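Local coordinates for predicted metal-dependent hydrolase of the TIM-barrel fold (Lactobacillus casei, PDB 2QPX), which is probably a zinc-dependent hydrolase of the amidohydrolase superfamily, built as a TIM barrel with a two-zinc site, its substrate unknown, at residues 299-304 and 334-339; 6-11 and 355-360; 241-246 and 273-278. All blocks are in the same frame, centred on the assembly; numbering follows the deposited sequence.

Contact 1 of 3, residues 299-304 and 334-339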
ATOM      1  N   ARG A 299      10.006  -1.716   9.210  1.00 19.87           N
ATOM      2  CA  ARG A 299       8.588  -1.415   8.961  1.00 17.77           C
ATOM      3  C   ARG A 299       7.960  -2.403   8.001  1.00 15.33           C
ATOM      4  O   ARG A 299       6.817  -2.827   8.204  1.00 15.74           O
ATOM      5  CB  ARG A 299       8.357   0.020   8.519  1.00 19.49           C
ATOM      6  CG  ARG A 299       8.594   0.373   7.111  1.00 21.27           C
ATOM      7  CD  ARG A 299       8.229   1.879   6.833  1.00 22.93           C
ATOM      8  NE  ARG A 299       9.127   2.708   7.623  1.00 23.22           N
ATOM      9  CZ  ARG A 299      10.309   3.142   7.233  1.00 22.36           C
ATOM     10  NH1 ARG A 299      10.763   2.936   5.990  1.00 20.61           N
ATOM     11  NH2 ARG A 299      11.035   3.844   8.099  1.00 24.66           N
ATOM     12  N   VAL A 300       8.714  -2.834   6.988  1.00 16.62           N
ATOM     13  CA  VAL A 300       8.242  -3.886   6.075  1.00 17.07           C
ATOM     14  C   VAL A 300       8.031  -5.212   6.778  1.00 14.56           C
ATOM     15  O   VAL A 300       6.993  -5.859   6.585  1.00 16.70           O
ATOM     16  CB  VAL A 300       9.130  -4.013   4.805  1.00 16.02           C
ATOM     17  CG1 VAL A 300       8.738  -5.239   3.979  1.00 20.20           C
ATOM     18  CG2 VAL A 300       8.987  -2.715   3.969  1.00 17.79           C
ATOM     19  N   PHE A 301       8.948  -5.610   7.667  1.00 15.75           N
ATOM     20  CA  PHE A 301       8.730  -6.802   8.446  1.00 16.05           C
ATOM     21  C   PHE A 301       7.445  -6.683   9.260  1.00 14.57           C
ATOM     22  O   PHE A 301       6.596  -7.596   9.285  1.00 16.16           O
ATOM     23  CB  PHE A 301       9.926  -7.097   9.358  1.00 16.27           C
ATOM     24  CG  PHE A 301       9.748  -8.342  10.151  1.00 15.24           C
ATOM     25  CD1 PHE A 301      10.106  -9.573   9.610  1.00 20.14           C
ATOM     26  CD2 PHE A 301       9.153  -8.311  11.389  1.00 16.72           C
ATOM     27  CE1 PHE A 301       9.860 -10.740  10.320  1.00 18.65           C
ATOM     28  CE2 PHE A 301       8.895  -9.475  12.083  1.00 16.37           C
ATOM     29  CZ  PHE A 301       9.251 -10.672  11.568  1.00 18.56           C
ATOM     30  N   ASN A 302       7.296  -5.558   9.964  1.00 15.57           N
ATOM     31  CA  ASN A 302       6.136  -5.388  10.798  1.00 17.56           C
ATOM     32  C   ASN A 302       4.846  -5.472   9.988  1.00 15.45           C
ATOM     33  O   ASN A 302       3.878  -6.104  10.401  1.00 16.71           O
ATOM     34  CB  ASN A 302       6.175  -4.039  11.505  1.00 16.35           C
ATOM     35  CG  ASN A 302       7.284  -3.912  12.527  1.00 19.61           C
ATOM     36  OD1 ASN A 302       7.834  -4.911  13.002  1.00 20.42           O
ATOM     37  ND2 ASN A 302       7.612  -2.651  12.890  1.00 19.79           N
ATOM     38  N   GLU A 303       4.822  -4.799   8.858  1.00 16.05           N
ATOM     39  CA  GLU A 303       3.638  -4.792   7.997  1.00 16.88           C
ATOM     40  C   GLU A 303       3.331  -6.209   7.479  1.00 17.74           C
ATOM     41  O   GLU A 303       2.177  -6.638   7.465  1.00 18.61           O
ATOM     42  CB  GLU A 303       3.816  -3.833   6.813  1.00 18.32           C
ATOM     43  CG  GLU A 303       3.808  -2.354   7.165  1.00 18.60           C
ATOM     44  CD  GLU A 303       4.318  -1.459   6.035  1.00 21.46           C
ATOM     45  OE1 GLU A 303       4.245  -1.866   4.851  1.00 23.57           O
ATOM     46  OE2 GLU A 303       4.819  -0.335   6.341  1.00 26.50           O
ATOM     47  N   ALA A 304       4.397  -6.919   7.120  1.00 16.46           N
ATOM     48  CA  ALA A 304       4.329  -8.278   6.578  1.00 16.32           C
ATOM     49  C   ALA A 304       3.672  -9.283   7.520  1.00 18.70           C
ATOM     50  O   ALA A 304       3.031 -10.222   7.062  1.00 18.45           O
ATOM     51  CB  ALA A 304       5.751  -8.763   6.179  1.00 17.50           C
ATOM     52  N   LYS A 334      17.827  -9.303  11.131  1.00 16.35           N
ATOM     53  CA  LYS A 334      17.986  -9.583  12.553  1.00 17.61           C
ATOM     54  C   LYS A 334      17.600  -8.354  13.387  1.00 16.77           C
ATOM     55  O   LYS A 334      16.916  -8.487  14.419  1.00 18.59           O
ATOM     56  CB  LYS A 334      19.389 -10.082  12.865  1.00 16.97           C
ATOM     57  CG  LYS A 334      19.574 -11.547  12.515  1.00 18.12           C
ATOM     58  CD  LYS A 334      20.907 -12.110  13.009  1.00 18.03           C
ATOM     59  CE  LYS A 334      20.853 -13.630  13.008  1.00 18.48           C
ATOM     60  NZ  LYS A 334      21.997 -14.302  13.748  1.00 19.14           N
ATOM     61  N   GLN A 335      17.964  -7.145  12.942  1.00 16.85           N
ATOM     62  CA  GLN A 335      17.520  -5.913  13.617  0.80 17.10           C
ATOM     63  C   GLN A 335      15.994  -5.798  13.631  1.00 17.62           C
ATOM     64  O   GLN A 335      15.379  -5.409  14.658  1.00 17.33           O
ATOM     65  CB  GLN A 335      18.148  -4.688  12.965  0.80 17.18           C
ATOM     66  CG  GLN A 335      17.701  -3.385  13.572  0.80 19.05           C
ATOM     67  CD  GLN A 335      18.359  -2.189  12.922  0.80 23.90           C
ATOM     68  OE1 GLN A 335      19.190  -1.472  13.542  0.80 34.52           O
ATOM     69  NE2 GLN A 335      18.006  -1.955  11.684  0.80 24.87           N
ATOM     70  N   ALA A 336      15.360  -6.140  12.507  1.00 16.42           N
ATOM     71  CA  ALA A 336      13.894  -6.096  12.428  1.00 16.83           C
ATOM     72  C   ALA A 336      13.266  -7.038  13.436  1.00 16.25           C
ATOM     73  O   ALA A 336      12.223  -6.716  14.034  1.00 17.03           O
ATOM     74  CB  ALA A 336      13.421  -6.411  11.005  1.00 16.38           C
ATOM     75  N   LEU A 337      13.832  -8.227  13.579  1.00 15.75           N
ATOM     76  CA  LEU A 337      13.287  -9.201  14.503  1.00 16.71           C
ATOM     77  C   LEU A 337      13.359  -8.689  15.943  1.00 17.76           C
ATOM     78  O   LEU A 337      12.385  -8.812  16.695  1.00 19.16           O
ATOM     79  CB  LEU A 337      14.021 -10.508  14.403  1.00 16.88           C
ATOM     80  CG  LEU A 337      13.928 -11.290  13.095  1.00 18.78           C
ATOM     81  CD1 LEU A 337      14.892 -12.498  13.159  1.00 20.64           C
ATOM     82  CD2 LEU A 337      12.505 -11.733  12.816  1.00 23.48           C
ATOM     83  N   VAL A 338      14.508  -8.130  16.329  1.00 17.75           N
ATOM     84  CA  VAL A 338      14.611  -7.577  17.701  1.00 18.93           C
ATOM     85  C   VAL A 338      13.602  -6.473  17.949  1.00 19.11           C
ATOM     86  O   VAL A 338      12.942  -6.460  18.984  1.00 20.81           O
ATOM     87  CB  VAL A 338      16.034  -7.043  17.971  1.00 19.98           C
ATOM     88  CG1 VAL A 338      16.153  -6.331  19.344  1.00 19.55           C
ATOM     89  CG2 VAL A 338      17.057  -8.168  17.868  1.00 18.93           C
ATOM     90  N   ALA A 339      13.465  -5.545  16.997  1.00 18.64           N
ATOM     91  CA  ALA A 339      12.583  -4.403  17.144  1.00 20.16           C
ATOM     92  C   ALA A 339      11.136  -4.868  17.214  1.00 20.89           C
ATOM     93  O   ALA A 339      10.351  -4.323  17.953  1.00 24.69           O
ATOM     94  CB  ALA A 339      12.770  -3.411  15.992  1.00 20.75           C
TER
HETATM   95  O   HOH W   1      10.693  -4.532  13.175  1.00 20.59           O

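Contact 2 of 3, residues 6-11 and 355-360. With EDO (1,2-ethanediol), chain M.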
ATOM      1  N   SER A   6      18.177  -8.944  21.764  1.00 23.62           N
ATOM      2  CA  SER A   6      19.377  -8.688  20.955  0.50 24.55           C
ATOM      3  C   SER A   6      20.392  -9.828  21.052  1.00 24.63           C
ATOM      4  O   SER A   6      20.879 -10.328  20.050  1.00 23.49           O
ATOM      5  CB  SER A   6      20.030  -7.350  21.349  0.50 26.08           C
ATOM      6  OG  SER A   6      20.938  -6.903  20.356  0.50 27.63           O
ATOM      7  N   GLU A   7      20.738 -10.230  22.270  1.00 27.15           N
ATOM      8  CA  GLU A   7      21.770 -11.256  22.422  1.00 29.56           C
ATOM      9  C   GLU A   7      21.319 -12.618  21.861  1.00 26.63           C
ATOM     10  O   GLU A   7      22.073 -13.317  21.194  1.00 27.68           O
ATOM     11  CB  GLU A   7      22.170 -11.290  23.906  1.00 31.56           C
ATOM     12  CG  GLU A   7      23.015 -12.423  24.363  1.00 36.40           C
ATOM     13  CD  GLU A   7      23.295 -12.282  25.863  1.00 39.81           C
ATOM     14  OE1 GLU A   7      23.876 -11.238  26.245  1.00 47.69           O
ATOM     15  OE2 GLU A   7      22.890 -13.182  26.642  1.00 49.82           O
ATOM     16  N   PHE A   8      20.050 -12.952  22.079  1.00 24.88           N
ATOM     17  CA  PHE A   8      19.465 -14.154  21.514  1.00 22.52           C
ATOM     18  C   PHE A   8      19.527 -14.155  19.979  1.00 22.36           C
ATOM     19  O   PHE A   8      19.966 -15.118  19.365  1.00 22.28           O
ATOM     20  CB  PHE A   8      18.001 -14.317  21.941  1.00 23.27           C
ATOM     21  CG  PHE A   8      17.353 -15.531  21.335  1.00 24.88           C
ATOM     22  CD1 PHE A   8      17.632 -16.789  21.823  1.00 26.35           C
ATOM     23  CD2 PHE A   8      16.499 -15.438  20.240  1.00 25.40           C
ATOM     24  CE1 PHE A   8      17.092 -17.926  21.276  1.00 27.92           C
ATOM     25  CE2 PHE A   8      15.949 -16.603  19.691  1.00 23.94           C
ATOM     26  CZ  PHE A   8      16.247 -17.827  20.176  1.00 27.03           C
ATOM     27  N   VAL A   9      19.079 -13.053  19.380  1.00 22.13           N
ATOM     28  CA  VAL A   9      19.044 -12.956  17.915  1.00 19.51           C
ATOM     29  C   VAL A   9      20.468 -12.958  17.329  1.00 21.70           C
ATOM     30  O   VAL A   9      20.707 -13.530  16.273  1.00 21.38           O
ATOM     31  CB  VAL A   9      18.210 -11.757  17.466  1.00 19.64           C
ATOM     32  CG1 VAL A   9      18.375 -11.516  15.953  1.00 21.88           C
ATOM     33  CG2 VAL A   9      16.754 -11.988  17.832  1.00 19.60           C
ATOM     34  N   ASP A  10      21.436 -12.389  18.053  1.00 22.54           N
ATOM     35  CA  ASP A  10      22.815 -12.460  17.597  1.00 22.97           C
ATOM     36  C   ASP A  10      23.277 -13.900  17.330  1.00 22.31           C
ATOM     37  O   ASP A  10      24.009 -14.160  16.374  1.00 27.50           O
ATOM     38  CB  ASP A  10      23.777 -11.841  18.638  1.00 24.47           C
ATOM     39  CG  ASP A  10      23.795 -10.349  18.613  1.00 30.77           C
ATOM     40  OD1 ASP A  10      23.358  -9.724  17.616  1.00 30.07           O
ATOM     41  OD2 ASP A  10      24.280  -9.775  19.612  1.00 34.32           O
ATOM     42  N   GLN A  11      22.853 -14.828  18.175  1.00 20.24           N
ATOM     43  CA  GLN A  11      23.308 -16.199  18.063  0.70 22.82           C
ATOM     44  C   GLN A  11      22.416 -17.123  17.226  1.00 22.78           C
ATOM     45  O   GLN A  11      22.759 -18.290  17.010  1.00 23.78           O
ATOM     46  CB  GLN A  11      23.575 -16.809  19.452  0.70 24.47           C
ATOM     47  CG  GLN A  11      22.384 -16.932  20.346  0.70 30.54           C
ATOM     48  CD  GLN A  11      21.533 -18.147  20.024  0.70 30.50           C
ATOM     49  OE1 GLN A  11      22.031 -19.274  20.077  0.70 32.72           O
ATOM     50  NE2 GLN A  11      20.236 -17.927  19.686  0.70 21.62           N
ATOM     51  N   TRP A 355       9.322 -18.374  17.758  1.00 19.12           N
ATOM     52  CA  TRP A 355       8.980 -17.746  16.484  1.00 17.63           C
ATOM     53  C   TRP A 355      10.210 -17.243  15.738  1.00 17.42           C
ATOM     54  O   TRP A 355      10.340 -17.437  14.501  1.00 17.58           O
ATOM     55  CB  TRP A 355       7.957 -16.651  16.720  1.00 17.28           C
ATOM     56  CG  TRP A 355       6.546 -17.160  16.953  1.00 17.54           C
ATOM     57  CD1 TRP A 355       6.028 -18.347  16.547  1.00 16.62           C
ATOM     58  CD2 TRP A 355       5.479 -16.432  17.542  1.00 16.84           C
ATOM     59  NE1 TRP A 355       4.682 -18.409  16.851  1.00 17.32           N
ATOM     60  CE2 TRP A 355       4.313 -17.237  17.439  1.00 17.28           C
ATOM     61  CE3 TRP A 355       5.373 -15.164  18.112  1.00 18.65           C
ATOM     62  CZ2 TRP A 355       3.088 -16.839  17.942  1.00 17.10           C
ATOM     63  CZ3 TRP A 355       4.127 -14.769  18.618  1.00 18.08           C
ATOM     64  CH2 TRP A 355       3.010 -15.596  18.493  1.00 18.96           C
ATOM     65  N   ILE A 356      11.153 -16.639  16.471  1.00 17.24           N
ATOM     66  CA  ILE A 356      12.416 -16.192  15.856  1.00 15.73           C
ATOM     67  C   ILE A 356      13.177 -17.395  15.240  1.00 15.40           C
ATOM     68  O   ILE A 356      13.667 -17.324  14.097  1.00 17.83           O
ATOM     69  CB  ILE A 356      13.263 -15.378  16.902  1.00 16.09           C
ATOM     70  CG1 ILE A 356      12.626 -14.017  17.146  1.00 18.39           C
ATOM     71  CG2 ILE A 356      14.756 -15.301  16.446  1.00 17.96           C
ATOM     72  CD1 ILE A 356      13.095 -13.295  18.450  1.00 18.15           C
ATOM     73  N   ASN A 357      13.266 -18.500  15.976  1.00 18.33           N
ATOM     74  CA  ASN A 357      13.891 -19.686  15.465  1.00 17.89           C
ATOM     75  C   ASN A 357      13.189 -20.204  14.169  1.00 17.03           C
ATOM     76  O   ASN A 357      13.852 -20.603  13.219  1.00 17.83           O
ATOM     77  CB  ASN A 357      13.937 -20.794  16.519  1.00 19.45           C
ATOM     78  CG  ASN A 357      15.092 -20.661  17.481  1.00 22.93           C
ATOM     79  OD1 ASN A 357      16.193 -20.290  17.094  1.00 22.15           O
ATOM     80  ND2 ASN A 357      14.851 -21.041  18.749  1.00 23.82           N
ATOM     81  N   ALA A 358      11.857 -20.217  14.183  1.00 17.45           N
ATOM     82  CA  ALA A 358      11.050 -20.646  13.043  1.00 16.71           C
ATOM     83  C   ALA A 358      11.448 -19.842  11.810  1.00 16.20           C
ATOM     84  O   ALA A 358      11.764 -20.381  10.745  1.00 17.17           O
ATOM     85  CB  ALA A 358       9.554 -20.464  13.389  1.00 17.38           C
ATOM     86  N   ILE A 359      11.437 -18.526  11.978  1.00 16.63           N
ATOM     87  CA  ILE A 359      11.644 -17.615  10.858  1.00 15.75           C
ATOM     88  C   ILE A 359      13.074 -17.712  10.283  1.00 16.23           C
ATOM     89  O   ILE A 359      13.268 -17.747   9.062  1.00 16.32           O
ATOM     90  CB  ILE A 359      11.339 -16.187  11.282  1.00 15.78           C
ATOM     91  CG1 ILE A 359       9.860 -16.034  11.711  1.00 15.57           C
ATOM     92  CG2 ILE A 359      11.678 -15.179  10.183  1.00 15.87           C
ATOM     93  CD1 ILE A 359       9.511 -14.712  12.457  1.00 17.21           C
ATOM     94  N   CYS A 360      14.075 -17.760  11.181  1.00 15.69           N
ATOM     95  CA  CYS A 360      15.454 -17.696  10.773  1.00 16.10           C
ATOM     96  C   CYS A 360      15.983 -18.989  10.113  1.00 15.78           C
ATOM     97  O   CYS A 360      16.821 -18.929   9.205  1.00 16.67           O
ATOM     98  CB  CYS A 360      16.316 -17.252  11.970  1.00 16.79           C
ATOM     99  SG  CYS A 360      16.110 -15.536  12.370  1.00 18.27           S
TER
HETATM  100  C1  EDO M 387      20.697  -9.013  16.633  1.00 40.35           C
HETATM  101  O1  EDO M 387      20.962  -8.258  17.813  1.00 44.78           O
HETATM  102  C2  EDO M 387      20.915  -8.038  15.507  1.00 38.82           C
HETATM  103  O2  EDO M 387      20.128  -6.877  15.768  1.00 33.46           O
HETATM  104  O   HOH W   2      18.678 -20.258  18.337  1.00 28.89           O

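Contact 3 of 3, residues 241-246 and 273-278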
ATOM      1  N   GLY A 241       2.747  -8.065 -10.604  1.00 19.28           N
ATOM      2  CA  GLY A 241       3.470  -8.838  -9.603  1.00 21.21           C
ATOM      3  C   GLY A 241       2.753  -8.948  -8.272  1.00 19.72           C
ATOM      4  O   GLY A 241       3.379  -9.360  -7.290  1.00 22.48           O
ATOM      5  N   ASN A 242       1.501  -8.483  -8.212  1.00 19.02           N
ATOM      6  CA  ASN A 242       0.695  -8.547  -6.991  1.00 18.40           C
ATOM      7  C   ASN A 242       0.298 -10.026  -6.787  1.00 18.65           C
ATOM      8  O   ASN A 242      -0.404 -10.614  -7.616  1.00 18.16           O
ATOM      9  CB  ASN A 242      -0.548  -7.655  -7.121  1.00 19.50           C
ATOM     10  CG  ASN A 242      -1.374  -7.576  -5.845  1.00 18.32           C
ATOM     11  OD1 ASN A 242      -1.421  -8.523  -5.041  1.00 18.59           O
ATOM     12  ND2 ASN A 242      -2.062  -6.428  -5.658  1.00 20.45           N
ATOM     13  N   PRO A 243       0.712 -10.641  -5.668  1.00 16.20           N
ATOM     14  CA  PRO A 243       0.467 -12.064  -5.528  1.00 15.77           C
ATOM     15  C   PRO A 243      -1.001 -12.456  -5.316  1.00 16.35           C
ATOM     16  O   PRO A 243      -1.324 -13.639  -5.456  1.00 16.97           O
ATOM     17  CB  PRO A 243       1.320 -12.429  -4.316  1.00 16.55           C
ATOM     18  CG  PRO A 243       1.340 -11.195  -3.494  1.00 17.19           C
ATOM     19  CD  PRO A 243       1.414 -10.084  -4.510  1.00 15.99           C
ATOM     20  N   LEU A 244      -1.886 -11.489  -5.059  1.00 16.78           N
ATOM     21  CA  LEU A 244      -3.325 -11.776  -5.079  1.00 17.77           C
ATOM     22  C   LEU A 244      -3.740 -12.331  -6.447  1.00 18.15           C
ATOM     23  O   LEU A 244      -4.718 -13.076  -6.533  1.00 19.07           O
ATOM     24  CB  LEU A 244      -4.144 -10.531  -4.759  1.00 19.05           C
ATOM     25  CG  LEU A 244      -3.951  -9.868  -3.392  1.00 18.65           C
ATOM     26  CD1 LEU A 244      -4.824  -8.621  -3.241  1.00 19.18           C
ATOM     27  CD2 LEU A 244      -4.178 -10.898  -2.257  1.00 20.42           C
ATOM     28  N   LEU A 245      -2.981 -12.000  -7.492  1.00 17.54           N
ATOM     29  CA  LEU A 245      -3.296 -12.477  -8.831  1.00 18.76           C
ATOM     30  C   LEU A 245      -3.064 -13.994  -8.973  1.00 17.76           C
ATOM     31  O   LEU A 245      -3.584 -14.625  -9.899  1.00 19.99           O
ATOM     32  CB  LEU A 245      -2.502 -11.702  -9.877  1.00 18.95           C
ATOM     33  CG  LEU A 245      -2.794 -10.197  -9.978  1.00 20.43           C
ATOM     34  CD1 LEU A 245      -1.734  -9.473 -10.824  1.00 23.08           C
ATOM     35  CD2 LEU A 245      -4.202  -9.965 -10.483  1.00 23.40           C
HETATM   36  N   MSE A 246      -2.324 -14.583  -8.015  1.00 16.89           N
HETATM   37  CA  MSE A 246      -2.042 -16.018  -7.997  1.00 17.83           C
HETATM   38  C   MSE A 246      -3.143 -16.854  -7.365  1.00 19.40           C
HETATM   39  O   MSE A 246      -2.982 -18.053  -7.214  1.00 19.82           O
HETATM   40  CB  MSE A 246      -0.752 -16.329  -7.194  1.00 18.42           C
HETATM   41  CG  MSE A 246       0.473 -15.706  -7.766  1.00 19.54           C
HETATM   42 SE   MSE A 246       1.974 -16.048  -6.674  0.80 20.81          SE
HETATM   43  CE  MSE A 246       2.093 -17.854  -6.923  1.00 18.34           C
ATOM     44  N   GLY A 273       1.381 -11.825   3.271  1.00 16.13           N
ATOM     45  CA  GLY A 273       1.092 -12.270   4.627  1.00 16.05           C
ATOM     46  C   GLY A 273      -0.364 -12.634   4.820  1.00 16.17           C
ATOM     47  O   GLY A 273      -0.684 -13.613   5.507  1.00 16.90           O
ATOM     48  N   TYR A 274      -1.253 -11.847   4.227  1.00 16.63           N
ATOM     49  CA  TYR A 274      -2.674 -12.199   4.159  1.00 17.08           C
ATOM     50  C   TYR A 274      -2.857 -13.582   3.528  1.00 16.44           C
ATOM     51  O   TYR A 274      -3.545 -14.450   4.098  1.00 17.93           O
ATOM     52  CB  TYR A 274      -3.487 -11.116   3.422  1.00 18.95           C
ATOM     53  CG  TYR A 274      -4.829 -11.656   2.999  1.00 18.99           C
ATOM     54  CD1 TYR A 274      -5.821 -11.877   3.923  1.00 18.70           C
ATOM     55  CD2 TYR A 274      -5.029 -12.080   1.685  1.00 19.78           C
ATOM     56  CE1 TYR A 274      -7.013 -12.496   3.537  1.00 18.47           C
ATOM     57  CE2 TYR A 274      -6.209 -12.665   1.290  1.00 22.76           C
ATOM     58  CZ  TYR A 274      -7.191 -12.867   2.208  1.00 20.06           C
ATOM     59  OH  TYR A 274      -8.366 -13.476   1.819  1.00 23.87           O
ATOM     60  N   LEU A 275      -2.253 -13.803   2.359  1.00 15.71           N
ATOM     61  CA  LEU A 275      -2.377 -15.093   1.699  1.00 16.83           C
ATOM     62  C   LEU A 275      -1.876 -16.256   2.580  1.00 16.65           C
ATOM     63  O   LEU A 275      -2.507 -17.301   2.646  1.00 16.78           O
ATOM     64  CB  LEU A 275      -1.691 -15.116   0.345  1.00 17.04           C
ATOM     65  CG  LEU A 275      -2.307 -14.223  -0.712  1.00 16.94           C
ATOM     66  CD1 LEU A 275      -1.294 -14.103  -1.864  1.00 18.43           C
ATOM     67  CD2 LEU A 275      -3.651 -14.811  -1.187  1.00 18.67           C
ATOM     68  N   ALA A 276      -0.807 -16.021   3.337  1.00 15.85           N
ATOM     69  CA  ALA A 276      -0.260 -17.020   4.231  1.00 15.39           C
ATOM     70  C   ALA A 276      -1.266 -17.376   5.331  1.00 15.68           C
ATOM     71  O   ALA A 276      -1.281 -18.483   5.806  1.00 17.14           O
ATOM     72  CB  ALA A 276       1.068 -16.556   4.820  1.00 16.62           C
ATOM     73  N   SER A 277      -2.089 -16.420   5.726  1.00 15.04           N
ATOM     74  CA  SER A 277      -3.089 -16.601   6.766  1.00 16.03           C
ATOM     75  C   SER A 277      -4.316 -17.388   6.338  1.00 16.64           C
ATOM     76  O   SER A 277      -5.056 -17.849   7.203  1.00 17.54           O
ATOM     77  CB  SER A 277      -3.516 -15.245   7.361  1.00 17.69           C
ATOM     78  OG  SER A 277      -4.514 -14.554   6.596  1.00 18.87           O
ATOM     79  N   VAL A 278      -4.539 -17.539   5.027  1.00 15.68           N
ATOM     80  CA  VAL A 278      -5.757 -18.221   4.529  1.00 15.70           C
ATOM     81  C   VAL A 278      -5.493 -19.406   3.602  1.00 17.25           C
ATOM     82  O   VAL A 278      -6.415 -20.147   3.318  1.00 18.81           O
ATOM     83  CB  VAL A 278      -6.774 -17.226   3.921  1.00 16.41           C
ATOM     84  CG1 VAL A 278      -7.294 -16.203   4.962  1.00 17.32           C
ATOM     85  CG2 VAL A 278      -6.174 -16.494   2.698  1.00 17.92           C
TER

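Contact 1 of 3, residues 299-304 and 334-339
Segments 299-304 and 334-339, both helical, come nearest at Phe301 and Ala336, whose CA atoms lie 6.6 Å apart, close enough for the two CB atoms to touch directly. That contact, Phe301 CB to Ala336 CB at 3.9 Å, brings the two backbones close at this level. With its CG anti to the backbone N (chi1 -179°), Phe301 carries its ring beyond Ala336 to Leu337, one residue further along the partner helix. There the far end of the ring meets a single branch of the leucine: Leu337 CD2 lies 3.6 Å from Phe301 CZ and 3.8 Å from Phe301 CE1. Leu337 leaves its backbone pointing away from helix 297-304, and only this methyl returns to the ring, approaching it obliquely.

Beside the apolar contact, a water lies 2.9 Å from Asn302 OD1 and 2.8 Å from Ala336 O, a polar bridge between the helices. Asn302 OD1 is also hydrogen-bonded to His340 ND1, and the His340 ring meets that of Phe301 edge-to-face. Phe301 further touches Ile313 and Ile359, so strand 313-314 and helix 349-367 also contribute neighbours. Strand 313-314 falls between the two helices in sequence, and their packing outside it is typical of the helical layer of a TIM barrel.

Contact 2 of 3, residues 6-11 and 355-360
Phe8 and Ile356 run antiparallel alongside one another, the ring of one presenting its rim to the CG2 methyl of the other. Ile356 CG2 lies at the ring edge, near its plane, 3.7 Å from Phe8 CE2. A second group meets the same rim one residue on: Asn357 ND2 approaches Phe8 CZ to 3.8 Å in the ring plane, with the amide turned 66° from the ring and the two side chains crossing at about a right angle. Phe8 reaches both because its CG stands anti to the backbone N (chi1 178°), throwing the ring across toward helix 349-367. Val9 crosses Ile356 nearly perpendicularly and takes its other end, Val9 CG2 lying 3.9 Å from Ile356 CD1, so the isoleucine is gripped at both branches.

The axes of segments 6-11 and 355-360 run almost alike in direction, 28° apart, and pass 11.0 Å from each other. The contact brings together helix 6-11, near the N terminus and just before strand 14-19, and helix 349-367, the last helix of the TIM-barrel fold. Val338 and Phe341 of helix 323-342 pack against Val9 and Ile356 respectively.

The carbonyl side of the Asn357 amide is held by its hydrogen bond from Trp361 NE1, and a water donates to Asn357 OD1 at 2.8 Å. In one of the two conformers of Gln11, that water also accepts from Gln11 NE2, which there sits over one face of the Phe8 ring, toward its rim, and donates to Phe8 O; this link is therefore doubtful. Along the helix, beside Ser6, Val9 and Asp10, lies an ethanediol, probably from the crystallisation liquor.

Contact 3 of 3, residues 241-246 and 273-278
Leu275 reaches from helix 269-278 into the short 3-10 segment 243-246 and touches both Pro243 and Leu244. Its CB points toward that segment, and with CG anti to the carbonyl carbon (chi1 -66°) the chain continues outward until CG lies 4.1 Å from Leu244 CD2. At the fork the two methyls part company. CD1 goes to the proline, resting 3.6 Å from Pro243 O and 4.0 Å from Pro243 CB, while CD2 meets Leu244 CD2 at 4.1 Å. Leu244 CD2 thus faces both CG and CD2 of Leu275, the two leucines lying at a slant to one another, and the same methyl also comes to 4.2 Å from Tyr274 CD2, obliquely to the ring.

The receiving turn is fixed by its own polar atoms. Asn242 OD1 accepts from Leu244 N at 3.0 Å with an N-H...O angle of 157°, an Asx turn, the donor tilted 30° from the carbonyl plane. Pro243 O, against which the leucine methyl rests, is taken up by Met246 N (a selenomethionine), so an already bonded carbonyl meets the methyl. Tyr274 sends its hydroxyl to Gly232 O of the third subunit, and Leu244 packs on Met238 of the same subunit.

Segment 241-246 comes after strand 225-229 and leads into helix 247-253; helix 269-278 follows strand 260-264. Pro243 rests on Val229 and Leu262 of these two parallel strands, its side chain about 10 Å from those of the zinc ligands His228 and His264.

Overall arrangement
Contacts 1 and 2 are neighbours, their centres 12 Å apart, and they meet directly: Lys334 NZ of helix 323-342 hydrogen-bonds Val9 O, and Leu337 packs on Cys360. Helices 323-342 and 349-367 are consecutive in the chain. Contact 3 lies 19 Å from contact 1 and 26 Å from contact 2, beside strands 225-229 and 260-264 of the parallel sheet that ends in 313-314. Contact 2 spans nearly the whole chain and encloses the other two, with contact 3 closing before contact 1 opens. All three belong to the layer of helices and loops packed on one TIM barrel; all three lie within reach of the third subunit, and contact 1 of the second too.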